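Local coordinates for protein endo-1,3-beta-glucanase, family GH16 (Zobellia galactanivorans, PDB 5FUI) that probably binds laminarin, a beta-1,3-glucan, as the carbohydrate-binding module of a marine bacterial laminarinase, helping to hold the enzyme on its polysaccharide, at residues N9-E14 and P48-P53; Y58-R63 and Y112-Y117; W98-Q103 and I125-I130. One frame throughout, in Å; residues are numbered along the deposited sequence. Where two conformers were deposited one is given.

Interaction 1 of 3, residues N9-E14 and P48-P53. With MG (magnesium ion), chain E.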
# COMPACT_ATOMS: atom_id res chain seq x y z
N ASN A 9 -3.23 -18.84 -1.70
CA ASN A 9 -2.48 -18.21 -2.83
C ASN A 9 -2.18 -16.69 -2.60
O ASN A 9 -2.97 -16.03 -1.92
CB ASN A 9 -3.22 -18.40 -4.15
CG ASN A 9 -2.76 -19.64 -4.87
OD1 ASN A 9 -1.58 -19.76 -5.27
ND2 ASN A 9 -3.69 -20.61 -5.04
N THR A 10 -1.08 -16.22 -3.20
CA THR A 10 -0.60 -14.87 -2.95
C THR A 10 -0.44 -14.06 -4.27
O THR A 10 -0.05 -14.61 -5.32
CB THR A 10 0.73 -14.88 -2.15
OG1 THR A 10 0.55 -15.52 -0.87
CG2 THR A 10 1.26 -13.50 -1.95
N LEU A 11 -0.76 -12.76 -4.20
CA LEU A 11 -0.60 -11.80 -5.28
C LEU A 11 0.34 -10.70 -4.74
O LEU A 11 -0.02 -10.09 -3.68
CB LEU A 11 -1.92 -11.22 -5.70
CG LEU A 11 -1.78 -10.06 -6.70
CD1 LEU A 11 -1.35 -10.58 -8.10
CD2 LEU A 11 -3.07 -9.23 -6.81
N LYS A 12 1.52 -10.50 -5.36
CA LYS A 12 2.40 -9.41 -4.95
C LYS A 12 2.31 -8.28 -5.95
O LYS A 12 2.48 -8.50 -7.19
CB LYS A 12 3.83 -9.91 -4.74
CG LYS A 12 4.82 -8.92 -4.18
CD LYS A 12 6.07 -9.75 -3.87
CE LYS A 12 7.14 -8.92 -3.27
NZ LYS A 12 8.50 -9.46 -3.49
N ILE A 13 1.96 -7.08 -5.47
CA ILE A 13 1.83 -5.86 -6.31
C ILE A 13 3.00 -4.96 -5.97
O ILE A 13 3.12 -4.47 -4.83
CB ILE A 13 0.55 -5.07 -6.02
CG1 ILE A 13 -0.67 -5.97 -6.25
CG2 ILE A 13 0.41 -3.78 -6.85
CD1 ILE A 13 -1.90 -5.46 -5.48
N GLU A 14 3.91 -4.70 -6.94
CA GLU A 14 5.04 -3.82 -6.66
C GLU A 14 4.45 -2.42 -6.52
O GLU A 14 3.61 -2.02 -7.32
CB GLU A 14 6.15 -3.85 -7.75
CG GLU A 14 6.83 -5.21 -7.79
CD GLU A 14 7.61 -5.49 -6.43
OE1 GLU A 14 8.02 -4.52 -5.68
OE2 GLU A 14 7.85 -6.67 -6.12
N PRO A 48 -5.04 -0.59 -10.95
CA PRO A 48 -6.23 -1.22 -11.56
C PRO A 48 -6.10 -2.77 -11.66
O PRO A 48 -5.00 -3.35 -11.66
CB PRO A 48 -6.28 -0.59 -12.94
CG PRO A 48 -4.83 -0.50 -13.29
CD PRO A 48 -4.26 0.12 -11.98
N GLY A 49 -7.25 -3.39 -11.74
CA GLY A 49 -7.28 -4.78 -12.13
C GLY A 49 -6.83 -5.75 -11.09
O GLY A 49 -6.30 -6.85 -11.39
N ILE A 50 -7.05 -5.43 -9.81
CA ILE A 50 -6.62 -6.35 -8.74
C ILE A 50 -7.78 -7.38 -8.47
O ILE A 50 -8.95 -6.99 -8.10
CB ILE A 50 -6.23 -5.58 -7.43
CG1 ILE A 50 -5.15 -4.53 -7.71
CG2 ILE A 50 -5.90 -6.62 -6.37
CD1 ILE A 50 -4.00 -5.08 -8.51
N ASN A 51 -7.44 -8.64 -8.73
CA ASN A 51 -8.44 -9.67 -8.62
C ASN A 51 -8.45 -10.36 -7.23
O ASN A 51 -7.37 -10.72 -6.69
CB ASN A 51 -8.35 -10.71 -9.78
CG ASN A 51 -9.47 -11.74 -9.69
OD1 ASN A 51 -10.64 -11.44 -9.98
ND2 ASN A 51 -9.13 -12.95 -9.25
N PHE A 52 -9.66 -10.46 -6.61
CA PHE A 52 -9.92 -11.19 -5.38
C PHE A 52 -10.77 -12.34 -5.87
O PHE A 52 -11.97 -12.17 -6.13
CB PHE A 52 -10.63 -10.27 -4.38
CG PHE A 52 -9.79 -9.11 -3.90
CD1 PHE A 52 -9.61 -7.95 -4.73
CD2 PHE A 52 -9.11 -9.20 -2.65
CE1 PHE A 52 -8.85 -6.86 -4.27
CE2 PHE A 52 -8.36 -8.09 -2.20
CZ PHE A 52 -8.23 -6.94 -2.99
N PRO A 53 -10.19 -13.52 -6.01
CA PRO A 53 -10.95 -14.60 -6.73
C PRO A 53 -12.04 -15.23 -5.89
O PRO A 53 -12.92 -15.87 -6.48
CB PRO A 53 -9.90 -15.70 -6.96
CG PRO A 53 -8.80 -15.40 -5.98
CD PRO A 53 -8.75 -13.88 -5.83
MG MG E . 8.90 -2.22 -5.08
O HOH W 1 10.33 -3.47 -6.44

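Interaction 2 of 3, residues Y58-R63 and Y112-Y117. With APY (2-aminomethyl-pyridine), chain C.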
# COMPACT_ATOMS: atom_id res chain seq x y z
N TYR A 58 -9.15 -11.73 3.58
CA TYR A 58 -7.81 -11.70 3.01
C TYR A 58 -6.83 -11.02 3.98
O TYR A 58 -7.21 -10.06 4.71
CB TYR A 58 -7.78 -10.82 1.75
CG TYR A 58 -8.47 -11.45 0.58
CD1 TYR A 58 -9.86 -11.45 0.46
CD2 TYR A 58 -7.73 -12.11 -0.41
CE1 TYR A 58 -10.50 -12.02 -0.61
CE2 TYR A 58 -8.31 -12.72 -1.52
CZ TYR A 58 -9.74 -12.68 -1.61
OH TYR A 58 -10.32 -13.32 -2.71
N LEU A 59 -5.59 -11.50 3.91
CA LEU A 59 -4.48 -10.76 4.59
C LEU A 59 -3.86 -9.87 3.52
O LEU A 59 -3.45 -10.36 2.42
CB LEU A 59 -3.42 -11.78 5.13
CG LEU A 59 -2.25 -11.08 5.85
CD1 LEU A 59 -2.75 -10.47 7.16
CD2 LEU A 59 -1.16 -12.21 6.09
N ILE A 60 -3.76 -8.56 3.85
CA ILE A 60 -3.08 -7.66 2.92
C ILE A 60 -1.88 -7.06 3.71
O ILE A 60 -2.03 -6.45 4.76
CB ILE A 60 -3.96 -6.53 2.37
CG1 ILE A 60 -5.32 -7.12 1.80
CG2 ILE A 60 -3.13 -5.79 1.31
CD1 ILE A 60 -6.17 -6.02 1.12
N GLU A 61 -0.70 -7.36 3.16
CA GLU A 61 0.61 -6.95 3.75
C GLU A 61 1.18 -5.81 2.98
O GLU A 61 1.02 -5.76 1.75
CB GLU A 61 1.63 -8.09 3.67
CG GLU A 61 1.35 -9.28 4.62
CD GLU A 61 2.26 -10.40 4.22
OE1 GLU A 61 1.93 -11.09 3.22
OE2 GLU A 61 3.35 -10.59 4.87
N TYR A 62 1.84 -4.90 3.69
CA TYR A 62 2.44 -3.71 3.12
C TYR A 62 3.87 -3.60 3.60
O TYR A 62 4.13 -3.56 4.82
CB TYR A 62 1.67 -2.39 3.53
CG TYR A 62 0.20 -2.45 3.17
CD1 TYR A 62 -0.74 -3.02 3.98
CD2 TYR A 62 -0.22 -1.94 1.92
CE1 TYR A 62 -2.09 -3.05 3.59
CE2 TYR A 62 -1.57 -1.96 1.51
CZ TYR A 62 -2.46 -2.53 2.35
OH TYR A 62 -3.78 -2.53 1.98
N ARG A 63 4.81 -3.59 2.65
CA ARG A 63 6.25 -3.50 2.95
C ARG A 63 6.62 -2.05 2.96
O ARG A 63 6.65 -1.38 1.92
CB ARG A 63 7.04 -4.33 1.96
CG ARG A 63 8.57 -4.47 2.23
CD ARG A 63 8.72 -5.31 3.51
NE ARG A 63 10.14 -5.63 3.74
CZ ARG A 63 10.58 -6.26 4.83
NH1 ARG A 63 9.73 -6.63 5.82
NH2 ARG A 63 11.91 -6.49 4.98
N TYR A 112 -11.02 -5.20 -8.97
CA TYR A 112 -11.20 -3.86 -8.50
C TYR A 112 -9.99 -2.99 -8.73
O TYR A 112 -8.85 -3.46 -8.77
CB TYR A 112 -11.48 -3.86 -6.93
CG TYR A 112 -12.62 -4.77 -6.53
CD1 TYR A 112 -13.90 -4.37 -6.68
CD2 TYR A 112 -12.42 -6.00 -5.96
CE1 TYR A 112 -14.95 -5.17 -6.28
CE2 TYR A 112 -13.45 -6.84 -5.56
CZ TYR A 112 -14.71 -6.43 -5.72
OH TYR A 112 -15.75 -7.27 -5.33
N GLN A 113 -10.25 -1.69 -8.79
CA GLN A 113 -9.20 -0.68 -8.71
C GLN A 113 -8.85 -0.57 -7.21
O GLN A 113 -9.72 -0.24 -6.40
CB GLN A 113 -9.68 0.65 -9.30
CG GLN A 113 -8.71 1.81 -9.22
CD GLN A 113 -9.24 3.05 -9.96
OE1 GLN A 113 -9.12 3.13 -11.18
NE2 GLN A 113 -9.82 4.04 -9.21
N PHE A 114 -7.58 -0.80 -6.89
CA PHE A 114 -7.10 -0.77 -5.49
C PHE A 114 -6.37 0.53 -5.21
O PHE A 114 -5.47 0.89 -6.00
CB PHE A 114 -6.21 -2.00 -5.31
CG PHE A 114 -5.59 -2.17 -3.93
CD1 PHE A 114 -6.32 -2.72 -2.87
CD2 PHE A 114 -4.28 -1.85 -3.75
CE1 PHE A 114 -5.71 -2.86 -1.63
CE2 PHE A 114 -3.68 -2.02 -2.51
CZ PHE A 114 -4.40 -2.49 -1.46
N GLY A 115 -6.76 1.30 -4.17
CA GLY A 115 -6.19 2.60 -3.94
C GLY A 115 -5.53 2.68 -2.57
O GLY A 115 -6.07 2.14 -1.59
N LEU A 116 -4.39 3.39 -2.51
CA LEU A 116 -3.73 3.73 -1.23
C LEU A 116 -3.67 5.24 -1.12
O LEU A 116 -3.26 5.88 -2.08
CB LEU A 116 -2.25 3.17 -1.20
CG LEU A 116 -2.23 1.64 -1.32
CD1 LEU A 116 -0.77 1.20 -1.22
CD2 LEU A 116 -3.09 1.04 -0.24
N TYR A 117 -4.15 5.76 0.01
CA TYR A 117 -4.24 7.20 0.11
C TYR A 117 -3.52 7.63 1.37
O TYR A 117 -3.84 7.17 2.48
CB TYR A 117 -5.76 7.56 0.23
CG TYR A 117 -6.12 8.94 -0.29
CD1 TYR A 117 -5.61 10.08 0.31
CD2 TYR A 117 -6.94 9.10 -1.44
CE1 TYR A 117 -5.93 11.36 -0.16
CE2 TYR A 117 -7.28 10.33 -1.92
CZ TYR A 117 -6.83 11.46 -1.26
OH TYR A 117 -7.16 12.70 -1.82
N APY C . -8.60 5.61 -3.95
CM APY C . -7.23 6.06 -3.89
C2 APY C . -7.50 7.13 -4.94
C3 APY C . -7.74 8.41 -4.51
C4 APY C . -8.08 9.43 -5.44
C5 APY C . -8.26 9.08 -6.79
C6 APY C . -8.03 7.78 -7.21
N1 APY C . -7.70 6.82 -6.27

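Interaction 3 of 3, residues W98-Q103 and I125-I130. With MG (magnesium ion), chain E.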
# COMPACT_ATOMS: atom_id res chain seq x y z
N TRP A 98 13.06 -1.56 6.32
CA TRP A 98 11.71 -2.02 5.92
C TRP A 98 11.11 -2.94 6.92
O TRP A 98 11.82 -3.69 7.63
CB TRP A 98 11.86 -2.78 4.57
CG TRP A 98 12.33 -1.84 3.52
CD1 TRP A 98 13.66 -1.64 3.08
CD2 TRP A 98 11.48 -0.92 2.80
NE1 TRP A 98 13.67 -0.61 2.15
CE2 TRP A 98 12.39 -0.12 1.95
CE3 TRP A 98 10.11 -0.67 2.75
CZ2 TRP A 98 11.91 0.90 1.11
CZ3 TRP A 98 9.67 0.42 1.96
CH2 TRP A 98 10.53 1.15 1.11
N THR A 99 9.76 -2.92 6.99
CA THR A 99 9.00 -3.80 7.86
C THR A 99 7.67 -4.11 7.18
O THR A 99 7.27 -3.36 6.26
CB THR A 99 8.82 -3.15 9.28
OG1 THR A 99 8.43 -4.22 10.16
CG2 THR A 99 7.73 -2.03 9.23
N THR A 100 7.01 -5.17 7.59
CA THR A 100 5.73 -5.52 6.97
C THR A 100 4.57 -5.38 7.94
O THR A 100 4.54 -6.01 9.01
CB THR A 100 5.78 -6.97 6.47
OG1 THR A 100 6.89 -7.11 5.55
CG2 THR A 100 4.51 -7.30 5.65
N VAL A 101 3.66 -4.44 7.62
CA VAL A 101 2.43 -4.32 8.41
C VAL A 101 1.30 -4.95 7.60
O VAL A 101 1.42 -5.22 6.40
CB VAL A 101 2.12 -2.83 8.79
CG1 VAL A 101 3.27 -2.28 9.71
CG2 VAL A 101 1.92 -1.98 7.49
N SER A 102 0.15 -5.12 8.26
CA SER A 102 -0.96 -5.80 7.56
C SER A 102 -2.32 -5.36 8.05
O SER A 102 -2.46 -4.77 9.11
CB SER A 102 -0.83 -7.31 7.64
OG SER A 102 -1.07 -7.75 9.01
N GLN A 103 -3.32 -5.73 7.26
CA GLN A 103 -4.71 -5.68 7.70
C GLN A 103 -5.38 -6.96 7.23
O GLN A 103 -4.95 -7.55 6.25
CB GLN A 103 -5.38 -4.44 7.10
CG GLN A 103 -5.49 -4.50 5.57
CD GLN A 103 -5.94 -3.20 4.90
OE1 GLN A 103 -5.77 -3.10 3.70
NE2 GLN A 103 -6.53 -2.28 5.60
N ILE A 125 6.86 2.91 0.58
CA ILE A 125 6.33 1.57 0.41
C ILE A 125 6.96 0.86 -0.80
O ILE A 125 7.11 1.46 -1.86
CB ILE A 125 4.77 1.63 0.32
CG1 ILE A 125 4.25 0.22 0.09
CG2 ILE A 125 4.32 2.61 -0.85
CD1 ILE A 125 2.74 0.10 0.37
N ASN A 126 7.30 -0.40 -0.59
CA ASN A 126 8.00 -1.22 -1.56
C ASN A 126 6.98 -2.08 -2.38
O ASN A 126 7.00 -2.09 -3.64
CB ASN A 126 9.05 -2.12 -0.86
CG ASN A 126 9.84 -3.01 -1.80
OD1 ASN A 126 9.79 -2.87 -3.00
ND2 ASN A 126 10.61 -3.95 -1.21
N TRP A 127 6.07 -2.75 -1.66
CA TRP A 127 5.10 -3.62 -2.32
C TRP A 127 3.94 -3.86 -1.36
O TRP A 127 3.98 -3.53 -0.19
CB TRP A 127 5.73 -5.00 -2.79
CG TRP A 127 6.59 -5.72 -1.82
CD1 TRP A 127 7.98 -5.88 -1.89
CD2 TRP A 127 6.15 -6.45 -0.63
NE1 TRP A 127 8.42 -6.65 -0.79
CE2 TRP A 127 7.36 -7.03 -0.02
CE3 TRP A 127 4.88 -6.70 -0.00
CZ2 TRP A 127 7.32 -7.85 1.10
CZ3 TRP A 127 4.89 -7.48 1.18
CH2 TRP A 127 6.06 -8.01 1.71
N ILE A 128 2.91 -4.46 -1.96
CA ILE A 128 1.70 -4.91 -1.33
C ILE A 128 1.57 -6.43 -1.63
O ILE A 128 1.86 -6.87 -2.76
CB ILE A 128 0.43 -4.18 -1.87
CG1 ILE A 128 0.58 -2.64 -1.76
CG2 ILE A 128 -0.83 -4.68 -1.12
CD1 ILE A 128 0.80 -1.98 -3.11
N ARG A 129 1.15 -7.24 -0.64
CA ARG A 129 0.94 -8.69 -0.89
C ARG A 129 -0.40 -9.06 -0.33
O ARG A 129 -0.69 -8.85 0.84
CB ARG A 129 2.13 -9.47 -0.27
CG ARG A 129 2.09 -10.97 -0.49
CD ARG A 129 3.46 -11.63 -0.26
NE ARG A 129 3.90 -11.45 1.09
CZ ARG A 129 5.19 -11.38 1.53
NH1 ARG A 129 6.19 -11.52 0.62
NH2 ARG A 129 5.38 -11.17 2.88
N ILE A 130 -1.17 -9.75 -1.18
CA ILE A 130 -2.52 -10.15 -0.85
C ILE A 130 -2.59 -11.69 -0.75
O ILE A 130 -2.18 -12.34 -1.74
CB ILE A 130 -3.56 -9.62 -1.86
CG1 ILE A 130 -3.52 -8.06 -1.85
CG2 ILE A 130 -4.98 -10.16 -1.54
CD1 ILE A 130 -4.24 -7.38 -3.06
MG MG E . 8.90 -2.22 -5.08
O HOH W 2 7.50 -9.57 4.60
O HOH W 1 10.33 -3.47 -6.44

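Interaction 1 of 3, residues N9-E14 and P48-P53
In the beta-sandwich of this family 6 carbohydrate-binding module, Leu11 and Ile13 of the edge strand 10-14 meet Ile50 of strand 44-52 across the interface between the two sheets. Methyl groups make the closest approaches: no hydrogen bond joins the segments, and 130 Å² of surface is buried in total. Ile50 serves both partners with its two branches. Its CG2, anti to the backbone N, lies 3.9 Å from Leu11 CD2, the two side chains meeting at a slant. Its other branch, starting from CG1 beside the backbone N (chi1 -56°), carries CD1 to within 3.7 Å of Ile13 CD1, and these two isoleucines reach toward each other tip to tip. Ile13 and Ile50 are buried, and Ile130 of strand 124-131 packs against both, whereas Leu11 is partly exposed. At Gly49 and Ile50 the strand carries a G1 beta bulge, both residues facing Tyr112 of the adjacent strand 110-118, with a positive phi of 74° at Gly49. On strand 10-14, Lys12 and Glu14 lie on the face turned from this apolar contact. Lys12 NZ and Glu14 OE2 form a long salt bridge of 3.9 Å, and Lys12 also makes a cation-pi contact with Trp127. The Glu14 side chain, bent at chi2, directs its other carboxylate oxygen to a magnesium ion, whose protein ligands also include Glu16, Glu34 and Asn126. Glu14 OE1 stands 2.5 Å from the magnesium, and the oxygen of water 1 is bound to the same ion at 2.3 Å.

Interaction 2 of 3, residues Y58-R63 and Y112-Y117
Tyr62 and Phe114 approach from opposite directions in the core of the sandwich and meet rim to rim. Tyr62 OH lies in the plane of the Phe114 ring, 3.5 Å from its CZ, while that CZ in turn lies near the plane of the Tyr62 ring. Leu116 tightens this end of the contact, its CD2 resting 3.8 Å from Tyr62 CE2. The buried hydroxyl is not left to apolar neighbours, because Gln103 OE1 is its hydrogen-bond partner. Packing is slacker one step along, where Ile60 CD1 comes no nearer than 4.2 Å to Phe114 CE1. The outer side of strand 110-118 is different again: there Gly115 CA and the Tyr117 ring border a bound 2-aminomethyl-pyridine. Tyr117 offers a ring edge, CD2 standing 3.2 Å from ligand C3, and the ligand is also hydrogen-bonded to Asp76. The axes of the two segments, each in a different sheet, come within 12.3 Å, their directions 47° apart. Phe114 and Leu116 also touch Tyr47 of strand 44-52, Tyr62 meets Phe73 of strand 72-77 edge-to-face, and Ile60 and Tyr62 lean on Ile128 of strand 124-131.

Interaction 3 of 3, residues W98-Q103 and I125-I130
Trp98, Thr100 and Asn126 bury the most surface where segments 98-103 and 125-130 approach each other in one sheet, with strand 56-66 running between their strands. Asn126 sets its CB over one face of the Trp98 six-membered ring, a CH-pi contact 4.1 Å from the centroid and 22° off the normal. The indole and the Asn126 amide cross with their planes 57° apart, and Ile125 CA sits at the ring edge, 3.9 Å from Trp98 CZ3. The Asn126 side chain extends away from its own N (chi1 -180°), which carries OD1 to the magnesium ion, bound at 2.4 Å, and its backbone O is a second ligand of the same metal. The amide nitrogen, ND2, is hydrogen-bonded to Glu31. Thr100 makes the looser contact, OG1 lying 4.0 Å from Trp127 CH2 and hydrogen-bonded to Arg63. Water 2 connects the segments here, 2.7 Å from Thr100 OG1 and accepting from Arg129 NH2 at 3.2 Å; Arg129 also pairs with Glu61. Asn126 thus acts as a neutral chelating ligand, its rotation fixed by metal and Glu31, and the cation probably polarises the amide, making ND2 a stronger donor toward that carboxylate.

Interactions 1 and 2 both span the two sheets of the sandwich and are mainly apolar, but interaction 2 lies deep in the core with aromatic rings, whereas interaction 1 lies nearer the edge, beside the outermost strand 10-14, and is made by aliphatic branches. Interaction 3 instead joins strands of a single sheet and is more polar, using a ring face, a water and a metal ligand. Ile50 N to Tyr112 O, 2.9 Å, links interactions 1 and 2; the Tyr62 OH to Gln103 OE1 hydrogen bond ties 2 to 3. Interactions 1 and 3 share the magnesium ion through Glu14 and Asn126; interaction 2 carries a ligand pocket on its outer side.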